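Local coordinates for putative lipoprotein (Bacteroides fragilis, PDB 3NQI), which is of unknown function but is a putative lipoprotein that may bind lipid, at residues A[11-16]-A[51-56]; A[35-40]-A[71-76]; A[130-135]-A[184-189]; A[180-185]-A[225-230]. One frame throughout, in Å; residues are numbered along the deposited sequence. Where two conformers were deposited one is given.

How the interactions relate
Interactions 1 and 2 lie in the same N-terminal group of strands and touch through strands 49-56 and 68-73. Interactions 3 and 4 do not touch them; the centres of interactions 1 and 3 are about 24 Å apart. Interactions 3 and 4 share R184 and A185. Interactions 1 to 3 are partly buried. Interaction 4, the smallest interface, is the most buried. Interactions 1 and 3 are antiparallel strand pairs held by doubled backbone bonds. Interaction 2 is a short parallel pairing that an asparagine side chain carries beyond the strand. Interaction 4 joins a helix end to a loop with one asparagine and a water. R131 of interaction 3 bonds to N226 of interaction 4.

Interaction 1: residues A[11-16]-A[51-56]; sequences QWAGVV and YIYCQV
W12 and G14 face C54 and I52 as hydrogen-bonded pairs. Each pair exchanges two backbone bonds. The shortest joins C54 N to W12 O, at 2.7 Å. Q11 with Q55, A13 with Y53 and V15 with Y51 are the non-hydrogen-bonded pairs. At these positions CA-H groups approach carbonyls, as where A13 CA lies 3.1 Å from I52 O.

One side-chain hydrogen bond joins the strands. Y53 OH donates to Q11 OE1 over 2.9 Å. The hydroxyl stands above the plane of the amide, 52° out of it. The amide is turned steeply against the tyrosine ring, at 77°. Beyond CG the Q11 chain is extended, and CG itself packs 4.0 Å from Q55 CB.

The segments form an antiparallel ladder between strands 11-21 and 49-56. Strand 49-56 also bonds to further backbone, through Q55 with T72, Y53 with L74 and Y51 with T78.

Side chains pack on both faces of the ladder. On the sheet face that bears W12, I52 and C54, C54 SG meets the indole edge near its plane, 3.9 Å from CE3. This is a sulfur-aromatic contact. I52 CG1 approaches CZ3 of the same ring, also at 3.9 Å. I52 crosses V16 at about a right angle, and F27 touches both. G14 N lies over one face of the indole, toward the rim. The backbone of G14 is so extended that a CB would press on the preceding carbonyl O. On the face with A13, Y51 and Y53, Y51 CG is anti to its backbone N (chi1 -178°). The ring passes beside G14 and brings CZ to 3.7 Å from A13 CB.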
# COMPACT_ATOMS: atom_id res chain seq x y z
N GLN A 11 -11.87 -20.16 -4.41
CA GLN A 11 -10.67 -19.38 -4.70
C GLN A 11 -10.76 -18.00 -4.06
O GLN A 11 -11.85 -17.51 -3.84
CB GLN A 11 -10.50 -19.23 -6.22
CG GLN A 11 -10.23 -20.53 -6.96
CD GLN A 11 -9.85 -20.31 -8.42
OE1 GLN A 11 -9.90 -19.20 -8.93
NE2 GLN A 11 -9.46 -21.38 -9.09
N TRP A 12 -9.62 -17.37 -3.77
CA TRP A 12 -9.60 -16.06 -3.15
C TRP A 12 -8.30 -15.34 -3.52
O TRP A 12 -7.28 -15.98 -3.70
CB TRP A 12 -9.71 -16.20 -1.63
CG TRP A 12 -9.71 -14.89 -0.88
CD1 TRP A 12 -10.77 -14.06 -0.73
CD2 TRP A 12 -8.61 -14.27 -0.18
NE1 TRP A 12 -10.40 -12.95 0.00
CE2 TRP A 12 -9.09 -13.06 0.36
CE3 TRP A 12 -7.27 -14.63 0.05
CZ2 TRP A 12 -8.29 -12.21 1.12
CZ3 TRP A 12 -6.47 -13.76 0.79
CH2 TRP A 12 -6.99 -12.57 1.32
N ALA A 13 -8.36 -14.03 -3.71
CA ALA A 13 -7.13 -13.22 -3.81
C ALA A 13 -7.32 -12.12 -2.84
O ALA A 13 -8.47 -11.74 -2.57
CB ALA A 13 -6.94 -12.69 -5.21
N GLY A 14 -6.24 -11.59 -2.29
CA GLY A 14 -6.35 -10.48 -1.37
C GLY A 14 -5.05 -10.24 -0.62
O GLY A 14 -4.09 -10.99 -0.73
N VAL A 15 -5.12 -9.23 0.22
CA VAL A 15 -4.00 -8.71 0.99
C VAL A 15 -3.95 -9.51 2.28
O VAL A 15 -4.96 -9.73 2.92
CB VAL A 15 -4.21 -7.22 1.25
CG1 VAL A 15 -3.22 -6.72 2.22
CG2 VAL A 15 -4.14 -6.47 -0.11
N VAL A 16 -2.76 -9.92 2.67
CA VAL A 16 -2.56 -10.72 3.88
C VAL A 16 -1.28 -10.32 4.57
O VAL A 16 -0.39 -9.81 3.97
CB VAL A 16 -2.43 -12.25 3.58
CG1 VAL A 16 -3.68 -12.78 3.01
CG2 VAL A 16 -1.19 -12.55 2.66
N TYR A 51 0.20 -9.78 -1.31
CA TYR A 51 -1.01 -10.10 -2.07
C TYR A 51 -0.91 -11.57 -2.54
O TYR A 51 0.06 -11.97 -3.20
CB TYR A 51 -1.15 -9.15 -3.25
CG TYR A 51 -2.39 -9.38 -4.07
CD1 TYR A 51 -3.60 -8.88 -3.65
CD2 TYR A 51 -2.34 -10.10 -5.27
CE1 TYR A 51 -4.77 -9.07 -4.41
CE2 TYR A 51 -3.49 -10.29 -6.04
CZ TYR A 51 -4.69 -9.76 -5.60
OH TYR A 51 -5.84 -9.97 -6.32
N ILE A 52 -1.89 -12.39 -2.21
CA ILE A 52 -1.89 -13.79 -2.65
C ILE A 52 -3.14 -14.10 -3.43
O ILE A 52 -4.13 -13.41 -3.29
CB ILE A 52 -1.73 -14.80 -1.49
CG1 ILE A 52 -2.89 -14.78 -0.50
CG2 ILE A 52 -0.35 -14.58 -0.75
CD1 ILE A 52 -2.72 -15.85 0.61
N TYR A 53 -3.04 -15.14 -4.23
CA TYR A 53 -4.09 -15.70 -5.00
C TYR A 53 -4.09 -17.18 -4.63
O TYR A 53 -3.09 -17.89 -4.81
CB TYR A 53 -3.81 -15.40 -6.49
CG TYR A 53 -4.76 -16.08 -7.42
CD1 TYR A 53 -6.08 -16.33 -7.03
CD2 TYR A 53 -4.35 -16.53 -8.68
CE1 TYR A 53 -6.95 -16.96 -7.86
CE2 TYR A 53 -5.24 -17.18 -9.53
CZ TYR A 53 -6.53 -17.40 -9.10
OH TYR A 53 -7.45 -18.04 -9.88
N CYS A 54 -5.20 -17.67 -4.10
CA CYS A 54 -5.18 -18.98 -3.53
C CYS A 54 -6.50 -19.74 -3.67
O CYS A 54 -7.55 -19.20 -4.08
CB CYS A 54 -4.78 -18.88 -2.05
SG CYS A 54 -6.05 -18.21 -0.92
N GLN A 55 -6.41 -21.03 -3.35
CA GLN A 55 -7.62 -21.83 -3.17
C GLN A 55 -7.59 -22.62 -1.86
O GLN A 55 -6.52 -22.95 -1.34
CB GLN A 55 -7.95 -22.68 -4.42
CG GLN A 55 -7.22 -23.97 -4.62
CD GLN A 55 -7.68 -24.70 -5.87
OE1 GLN A 55 -8.36 -24.14 -6.73
NE2 GLN A 55 -7.33 -25.97 -5.97
N VAL A 56 -8.77 -22.86 -1.30
CA VAL A 56 -8.90 -23.60 -0.06
C VAL A 56 -8.83 -25.08 -0.41
O VAL A 56 -9.48 -25.54 -1.36
CB VAL A 56 -10.24 -23.27 0.67
CG1 VAL A 56 -10.40 -24.15 1.89
CG2 VAL A 56 -10.29 -21.79 1.04

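Interaction 2: residues A[35-40]-A[71-76]; sequences LIPTNT and ITLLAD. With CD (cadmium ion), chain F.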
# COMPACT_ATOMS: atom_id res chain seq x y z
N LEU A 35 -3.66 -18.67 7.20
CA LEU A 35 -3.72 -19.46 5.96
C LEU A 35 -2.41 -20.23 5.82
O LEU A 35 -1.33 -19.62 5.79
CB LEU A 35 -4.02 -18.58 4.74
CG LEU A 35 -5.25 -17.67 4.93
CD1 LEU A 35 -5.44 -16.74 3.70
CD2 LEU A 35 -6.52 -18.53 5.21
N ILE A 36 -2.52 -21.57 5.76
CA ILE A 36 -1.36 -22.46 5.78
C ILE A 36 -1.10 -23.05 4.38
O ILE A 36 -1.89 -23.87 3.91
CB ILE A 36 -1.54 -23.60 6.77
CG1 ILE A 36 -1.98 -23.09 8.16
CG2 ILE A 36 -0.25 -24.46 6.87
CD1 ILE A 36 -0.89 -22.52 8.99
N PRO A 37 -0.01 -22.66 3.73
CA PRO A 37 0.25 -23.22 2.41
C PRO A 37 0.61 -24.70 2.47
O PRO A 37 1.32 -25.13 3.37
CB PRO A 37 1.47 -22.44 1.91
CG PRO A 37 1.59 -21.28 2.78
CD PRO A 37 1.02 -21.68 4.10
N THR A 38 0.05 -25.45 1.53
CA THR A 38 0.37 -26.85 1.35
C THR A 38 1.09 -27.10 0.02
O THR A 38 1.31 -28.25 -0.35
CB THR A 38 -0.90 -27.69 1.33
OG1 THR A 38 -1.70 -27.28 0.22
CG2 THR A 38 -1.69 -27.51 2.63
N ASN A 39 1.44 -26.05 -0.72
CA ASN A 39 2.29 -26.21 -1.90
C ASN A 39 3.53 -27.04 -1.58
O ASN A 39 4.08 -26.95 -0.47
CB ASN A 39 2.68 -24.84 -2.46
CG ASN A 39 1.47 -24.06 -2.95
OD1 ASN A 39 0.68 -23.55 -2.13
ND2 ASN A 39 1.29 -24.01 -4.26
N THR A 40 3.94 -27.89 -2.52
CA THR A 40 5.08 -28.77 -2.33
C THR A 40 6.40 -28.02 -2.48
O THR A 40 7.41 -28.45 -1.92
CB THR A 40 5.02 -29.96 -3.30
OG1 THR A 40 4.84 -29.45 -4.62
CG2 THR A 40 3.85 -30.87 -2.96
N ILE A 71 -4.25 -23.91 2.58
CA ILE A 71 -4.48 -23.38 1.24
C ILE A 71 -3.44 -23.85 0.22
O ILE A 71 -2.35 -24.25 0.57
CB ILE A 71 -4.51 -21.81 1.20
CG1 ILE A 71 -3.22 -21.21 1.74
CG2 ILE A 71 -5.69 -21.27 2.01
CD1 ILE A 71 -2.94 -19.78 1.28
N THR A 72 -3.81 -23.77 -1.04
CA THR A 72 -2.88 -23.94 -2.15
C THR A 72 -2.76 -22.59 -2.84
O THR A 72 -3.73 -22.05 -3.33
CB THR A 72 -3.42 -25.05 -3.10
OG1 THR A 72 -3.42 -26.29 -2.40
CG2 THR A 72 -2.55 -25.17 -4.38
N LEU A 73 -1.54 -22.04 -2.88
CA LEU A 73 -1.28 -20.83 -3.62
C LEU A 73 -1.37 -21.16 -5.10
O LEU A 73 -0.84 -22.20 -5.55
CB LEU A 73 0.11 -20.27 -3.27
CG LEU A 73 0.18 -19.78 -1.82
CD1 LEU A 73 1.60 -19.71 -1.29
CD2 LEU A 73 -0.50 -18.38 -1.69
N LEU A 74 -2.06 -20.29 -5.83
CA LEU A 74 -2.23 -20.43 -7.27
C LEU A 74 -1.29 -19.51 -8.11
O LEU A 74 -1.29 -19.55 -9.34
CB LEU A 74 -3.70 -20.18 -7.60
CG LEU A 74 -4.69 -21.24 -7.06
CD1 LEU A 74 -6.15 -20.83 -7.34
CD2 LEU A 74 -4.43 -22.63 -7.65
N ALA A 75 -0.49 -18.67 -7.44
CA ALA A 75 0.47 -17.82 -8.14
C ALA A 75 1.55 -17.57 -7.14
O ALA A 75 1.34 -17.77 -5.95
CB ALA A 75 -0.16 -16.50 -8.54
N ASP A 76 2.71 -17.13 -7.62
CA ASP A 76 3.78 -16.76 -6.69
C ASP A 76 3.36 -15.57 -5.80
O ASP A 76 2.99 -14.52 -6.30
CB ASP A 76 5.05 -16.46 -7.47
CG ASP A 76 6.26 -16.25 -6.56
OD1 ASP A 76 6.40 -16.86 -5.44
OD2 ASP A 76 7.13 -15.51 -7.06
CD CD F . 8.19 -16.40 -4.23
O HOH W 1 9.31 -15.28 -5.96
O HOH W 2 7.38 -14.12 -3.58
O HOH W 3 9.87 -15.75 -3.17
O HOH W 4 9.54 -18.24 -5.19
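N39 turns its side chain to L73. Its CG is anti to its own carbonyl carbon (chi1 -63°), and chi2 of 74° sets OD1 toward the L73 backbone. I71 CG1 sits between its backbone N and carbonyl carbon (chi1 58°). The end of that side chain, CD1, lies 3.8 Å from L35 CB.

The N39 amide grips L73 twice. OD1 accepts from L73 N at 2.8 Å, with the donor in the carbonyl plane on a lone pair. ND2 donates to L73 O at 3.1 Å, nearly in its own amide plane.

Before N39 the backbones pair directly. I71 N bonds to I36 O at 2.7 Å, and T38 N bonds to I71 O at 2.8 Å. P37 and I71 form the parallel bridge between strands 34-37 and 68-73. T38 OG1 and T72 OG1 each bond to a carboxylate oxygen of D57.

Past the pairing, D76 OD1 binds a cadmium ion at 2.2 Å. Four waters and one atom from elsewhere in the structure also bind the ion.

The N39 amide offers an acceptor and a donor, as a peptide group does. It therefore carries the strand-like bonding on to L73 after segment 35-40 has turned into loop.

Interaction 3: residues A[130-135]-A[184-189]; sequences YRVKNV and RATRTS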
# COMPACT_ATOMS: atom_id res chain seq x y z
N TYR A 130 -1.94 3.34 -11.62
CA TYR A 130 -0.91 4.21 -12.12
C TYR A 130 -0.39 3.81 -13.51
O TYR A 130 -0.81 2.82 -14.07
CB TYR A 130 0.19 4.29 -11.09
CG TYR A 130 0.95 3.02 -10.78
CD1 TYR A 130 0.41 2.02 -9.99
CD2 TYR A 130 2.25 2.84 -11.24
CE1 TYR A 130 1.10 0.81 -9.73
CE2 TYR A 130 2.97 1.66 -10.95
CZ TYR A 130 2.40 0.67 -10.18
OH TYR A 130 3.10 -0.46 -9.91
N ARG A 131 0.52 4.60 -14.06
CA ARG A 131 0.95 4.40 -15.45
C ARG A 131 2.40 3.98 -15.49
O ARG A 131 3.24 4.64 -14.89
CB ARG A 131 0.78 5.70 -16.24
CG ARG A 131 -0.68 6.05 -16.58
CD ARG A 131 -0.86 7.52 -16.99
NE ARG A 131 -0.90 8.31 -15.78
CZ ARG A 131 -1.98 8.87 -15.25
NH1 ARG A 131 -3.16 8.84 -15.87
NH2 ARG A 131 -1.85 9.49 -14.08
N VAL A 132 2.70 2.91 -16.22
CA VAL A 132 4.07 2.46 -16.42
C VAL A 132 4.52 2.52 -17.89
O VAL A 132 3.71 2.72 -18.82
CB VAL A 132 4.27 1.04 -15.83
CG1 VAL A 132 3.97 1.06 -14.28
CG2 VAL A 132 3.40 -0.00 -16.53
N LYS A 133 5.82 2.34 -18.11
CA LYS A 133 6.37 2.25 -19.45
C LYS A 133 5.96 0.90 -20.04
O LYS A 133 5.90 -0.08 -19.35
CB LYS A 133 7.88 2.35 -19.38
CG LYS A 133 8.61 2.28 -20.72
CD LYS A 133 10.11 2.49 -20.50
CE LYS A 133 10.87 2.49 -21.81
NZ LYS A 133 12.31 2.66 -21.53
N ASN A 134 5.69 0.90 -21.34
CA ASN A 134 5.33 -0.31 -22.04
C ASN A 134 6.60 -1.11 -22.35
O ASN A 134 7.31 -0.83 -23.30
CB ASN A 134 4.55 0.06 -23.32
CG ASN A 134 4.08 -1.16 -24.12
OD1 ASN A 134 4.30 -2.31 -23.72
ND2 ASN A 134 3.44 -0.90 -25.26
N VAL A 135 6.91 -2.07 -21.50
CA VAL A 135 8.06 -2.93 -21.70
C VAL A 135 7.53 -4.34 -21.74
O VAL A 135 6.45 -4.60 -21.23
CB VAL A 135 9.14 -2.77 -20.61
CG1 VAL A 135 9.84 -1.42 -20.73
CG2 VAL A 135 8.54 -2.99 -19.22
N ARG A 184 4.72 7.82 -19.93
CA ARG A 184 4.18 6.56 -19.47
C ARG A 184 2.67 6.55 -19.57
O ARG A 184 2.00 7.48 -19.12
CB ARG A 184 4.64 6.26 -18.03
CG ARG A 184 6.10 5.90 -17.95
CD ARG A 184 6.52 5.78 -16.52
NE ARG A 184 7.70 4.95 -16.37
CZ ARG A 184 8.93 5.39 -16.59
NH1 ARG A 184 9.17 6.64 -17.02
NH2 ARG A 184 9.96 4.55 -16.47
N ALA A 185 2.14 5.49 -20.17
CA ALA A 185 0.70 5.37 -20.48
C ALA A 185 0.12 3.98 -20.27
O ALA A 185 -1.09 3.77 -20.54
CB ALA A 185 0.39 5.87 -21.97
N THR A 186 0.90 3.05 -19.74
CA THR A 186 0.40 1.68 -19.57
C THR A 186 -0.25 1.51 -18.19
O THR A 186 0.41 1.61 -17.18
CB THR A 186 1.51 0.66 -19.81
OG1 THR A 186 2.09 0.92 -21.10
CG2 THR A 186 0.97 -0.84 -19.73
N ARG A 187 -1.55 1.25 -18.16
CA ARG A 187 -2.26 1.15 -16.90
C ARG A 187 -1.83 -0.09 -16.11
O ARG A 187 -1.74 -1.19 -16.67
CB ARG A 187 -3.77 1.12 -17.12
CG ARG A 187 -4.56 1.19 -15.82
CD ARG A 187 -6.05 1.19 -16.09
NE ARG A 187 -6.46 -0.05 -16.71
CZ ARG A 187 -7.53 -0.22 -17.49
NH1 ARG A 187 -8.33 0.79 -17.81
NH2 ARG A 187 -7.78 -1.42 -17.99
N THR A 188 -1.56 0.12 -14.82
CA THR A 188 -1.11 -0.90 -13.86
C THR A 188 -1.84 -0.69 -12.54
O THR A 188 -2.08 0.46 -12.18
CB THR A 188 0.38 -0.72 -13.57
OG1 THR A 188 1.08 -0.72 -14.80
CG2 THR A 188 0.96 -1.82 -12.64
N SER A 189 -2.14 -1.77 -11.82
CA SER A 189 -2.71 -1.66 -10.48
C SER A 189 -1.80 -2.43 -9.50
O SER A 189 -1.18 -3.45 -9.86
CB SER A 189 -4.14 -2.20 -10.50
OG SER A 189 -4.12 -3.51 -10.99
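Y130 presents one ring face to T188. In the conformer given, T188 CB stands over the ring centre, 4.1 Å above the plane, in a CH-pi contact. The two side chains cross obliquely. Y130 is on the face of the strands that also bears V132, T186 and T188. Its chi1 of 65° sets CG between its backbone N and carbonyl carbon, and the ring then lies against T188. The Y130 hydroxyl bonds to S190 OG. F150 meets the tyrosine ring edge to face.

V132 follows on this face. Its CG2 approaches T186 CB, at 3.8 Å. T186 OG1 lies 3.4 Å from N134 CB, so the threonine touches the chain beyond the strand.

R184 runs extended from CG to NE alongside V132 and K133. Its CG comes within 3.6 Å of K133 N. K133 CB lies over one face of the guanidinium, 4.0 Å from NE. Two carboxylates, E144 at NE and D176 at NH2, balance the charge and fix the position of the guanidinium. R131 lies on the opposite face of the strands from Y130 and V132. Its CD lies 3.6 Å from R184 O, and its NE bonds to N226 OD1.

The backbones carry the pairing: Y130 with T188 and V132 with T186 each exchange two bonds. V132 O accepts from T186 N at 3.0 Å and takes a further, weak bond from A185 N. The strand segments run at 125° to each other. This is an antiparallel ladder at the end of strand 123-132 and the start of strand 186-195, close to helix 138-145.

Interaction 4: residues A[180-185]-A[225-230]; sequences AIAERA and NNKLED
N226 and I181 meet at the edge of the N226 amide. I181 O lies in the amide plane, only 1° out of it, at the ND2 end, OD1 being taken by R131. The R184 guanidinium is the second flat group, and I181 N lies at its edge, in plane.

The contact joins the C-terminal end of helix 178-183 to the loop between strands 214-221 and 234-241. The loop holds an Asx turn at N225 and a type I beta turn from K227 to D230.

N226 ND2 donates to I181 O at 2.9 Å, and the N-H points almost straight at it (177°). The donor stands above the carbonyl plane of I181, 48° out of it. R184 N also donates to this oxygen, at 3.1 Å, from the opposite face of the plane. I181 O is thus gripped by two N-H groups, one from the chain leaving the helix and one from the loop.

Aliphatic atoms pack against the amide. I181 CG2 lies 3.7 Å from N226 ND2, and R184 CB lies 3.8 Å from the same nitrogen. A182 CB touches K227 CG at 3.9 Å, in the more exposed part of the contact.

N225 OD1 accepts from K227 N at 3.0 Å, in the carbonyl plane on a lone pair. This closes the Asx turn round N226, the residue that reaches the helix.

A water makes a second link. It donates to A182 O at 2.6 Å and accepts from N226 N at 2.9 Å.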
# COMPACT_ATOMS: atom_id res chain seq x y z
N ALA A 180 10.53 11.09 -19.89
CA ALA A 180 10.13 9.67 -19.89
C ALA A 180 9.01 9.39 -18.90
O ALA A 180 8.16 8.51 -19.13
CB ALA A 180 11.33 8.74 -19.60
N ILE A 181 8.99 10.11 -17.78
CA ILE A 181 7.85 10.00 -16.87
C ILE A 181 6.57 10.42 -17.57
O ILE A 181 5.58 9.64 -17.58
CB ILE A 181 8.08 10.78 -15.58
CG1 ILE A 181 9.29 10.22 -14.83
CG2 ILE A 181 6.80 10.75 -14.67
CD1 ILE A 181 9.74 11.10 -13.64
N ALA A 182 6.62 11.58 -18.21
CA ALA A 182 5.45 12.15 -18.92
C ALA A 182 4.85 11.21 -19.98
O ALA A 182 3.63 11.18 -20.14
CB ALA A 182 5.80 13.52 -19.55
N GLU A 183 5.68 10.39 -20.63
CA GLU A 183 5.22 9.49 -21.68
C GLU A 183 4.54 8.20 -21.20
O GLU A 183 3.87 7.54 -21.99
CB GLU A 183 6.40 9.13 -22.60
N ARG A 184 4.72 7.82 -19.93
CA ARG A 184 4.18 6.56 -19.47
C ARG A 184 2.67 6.55 -19.57
O ARG A 184 2.00 7.48 -19.12
CB ARG A 184 4.64 6.26 -18.03
CG ARG A 184 6.10 5.90 -17.95
CD ARG A 184 6.52 5.78 -16.52
NE ARG A 184 7.70 4.95 -16.37
CZ ARG A 184 8.93 5.39 -16.59
NH1 ARG A 184 9.17 6.64 -17.02
NH2 ARG A 184 9.96 4.55 -16.47
N ALA A 185 2.14 5.49 -20.17
CA ALA A 185 0.70 5.37 -20.48
C ALA A 185 0.12 3.98 -20.27
O ALA A 185 -1.09 3.77 -20.54
CB ALA A 185 0.39 5.87 -21.97
N ASN A 225 -3.49 11.91 -18.08
CA ASN A 225 -2.10 11.73 -18.55
C ASN A 225 -1.17 11.66 -17.37
O ASN A 225 -1.59 11.82 -16.24
CB ASN A 225 -1.72 12.87 -19.52
CG ASN A 225 -1.85 14.25 -18.90
OD1 ASN A 225 -1.15 14.59 -17.96
ND2 ASN A 225 -2.73 15.07 -19.45
N ASN A 226 0.10 11.43 -17.63
CA ASN A 226 1.05 11.28 -16.58
C ASN A 226 1.89 12.50 -16.30
O ASN A 226 2.99 12.38 -15.79
CB ASN A 226 1.97 10.10 -16.92
CG ASN A 226 2.38 9.35 -15.67
OD1 ASN A 226 1.54 9.07 -14.83
ND2 ASN A 226 3.67 9.02 -15.54
N LYS A 227 1.36 13.68 -16.61
CA LYS A 227 2.11 14.91 -16.39
C LYS A 227 1.70 15.55 -15.06
O LYS A 227 0.53 15.94 -14.87
CB LYS A 227 1.86 15.86 -17.55
CG LYS A 227 2.48 15.39 -18.90
CD LYS A 227 2.10 16.31 -20.08
CE LYS A 227 0.61 16.23 -20.40
NZ LYS A 227 0.27 16.88 -21.69
N LEU A 228 2.65 15.67 -14.13
CA LEU A 228 2.32 16.21 -12.80
C LEU A 228 1.81 17.67 -12.90
O LEU A 228 0.78 18.01 -12.30
CB LEU A 228 3.55 16.20 -11.88
CG LEU A 228 3.35 16.60 -10.43
CD1 LEU A 228 2.34 15.66 -9.75
CD2 LEU A 228 4.67 16.59 -9.66
N GLU A 229 2.53 18.49 -13.66
CA GLU A 229 2.20 19.93 -13.84
C GLU A 229 1.10 20.22 -14.86
O GLU A 229 0.97 21.33 -15.31
CB GLU A 229 3.44 20.75 -14.22
CG GLU A 229 4.59 20.67 -13.21
CD GLU A 229 4.16 21.02 -11.78
OE1 GLU A 229 3.45 22.05 -11.57
OE2 GLU A 229 4.52 20.25 -10.85
N ASP A 230 0.32 19.22 -15.23
CA ASP A 230 -0.82 19.41 -16.09
C ASP A 230 -2.00 20.02 -15.32
O ASP A 230 -2.20 19.76 -14.12
CB ASP A 230 -1.21 18.05 -16.67
CG ASP A 230 -2.18 18.16 -17.80
OD1 ASP A 230 -1.75 18.44 -18.92
OD2 ASP A 230 -3.37 17.93 -17.57
O HOH W 5 1.05 10.80 -20.28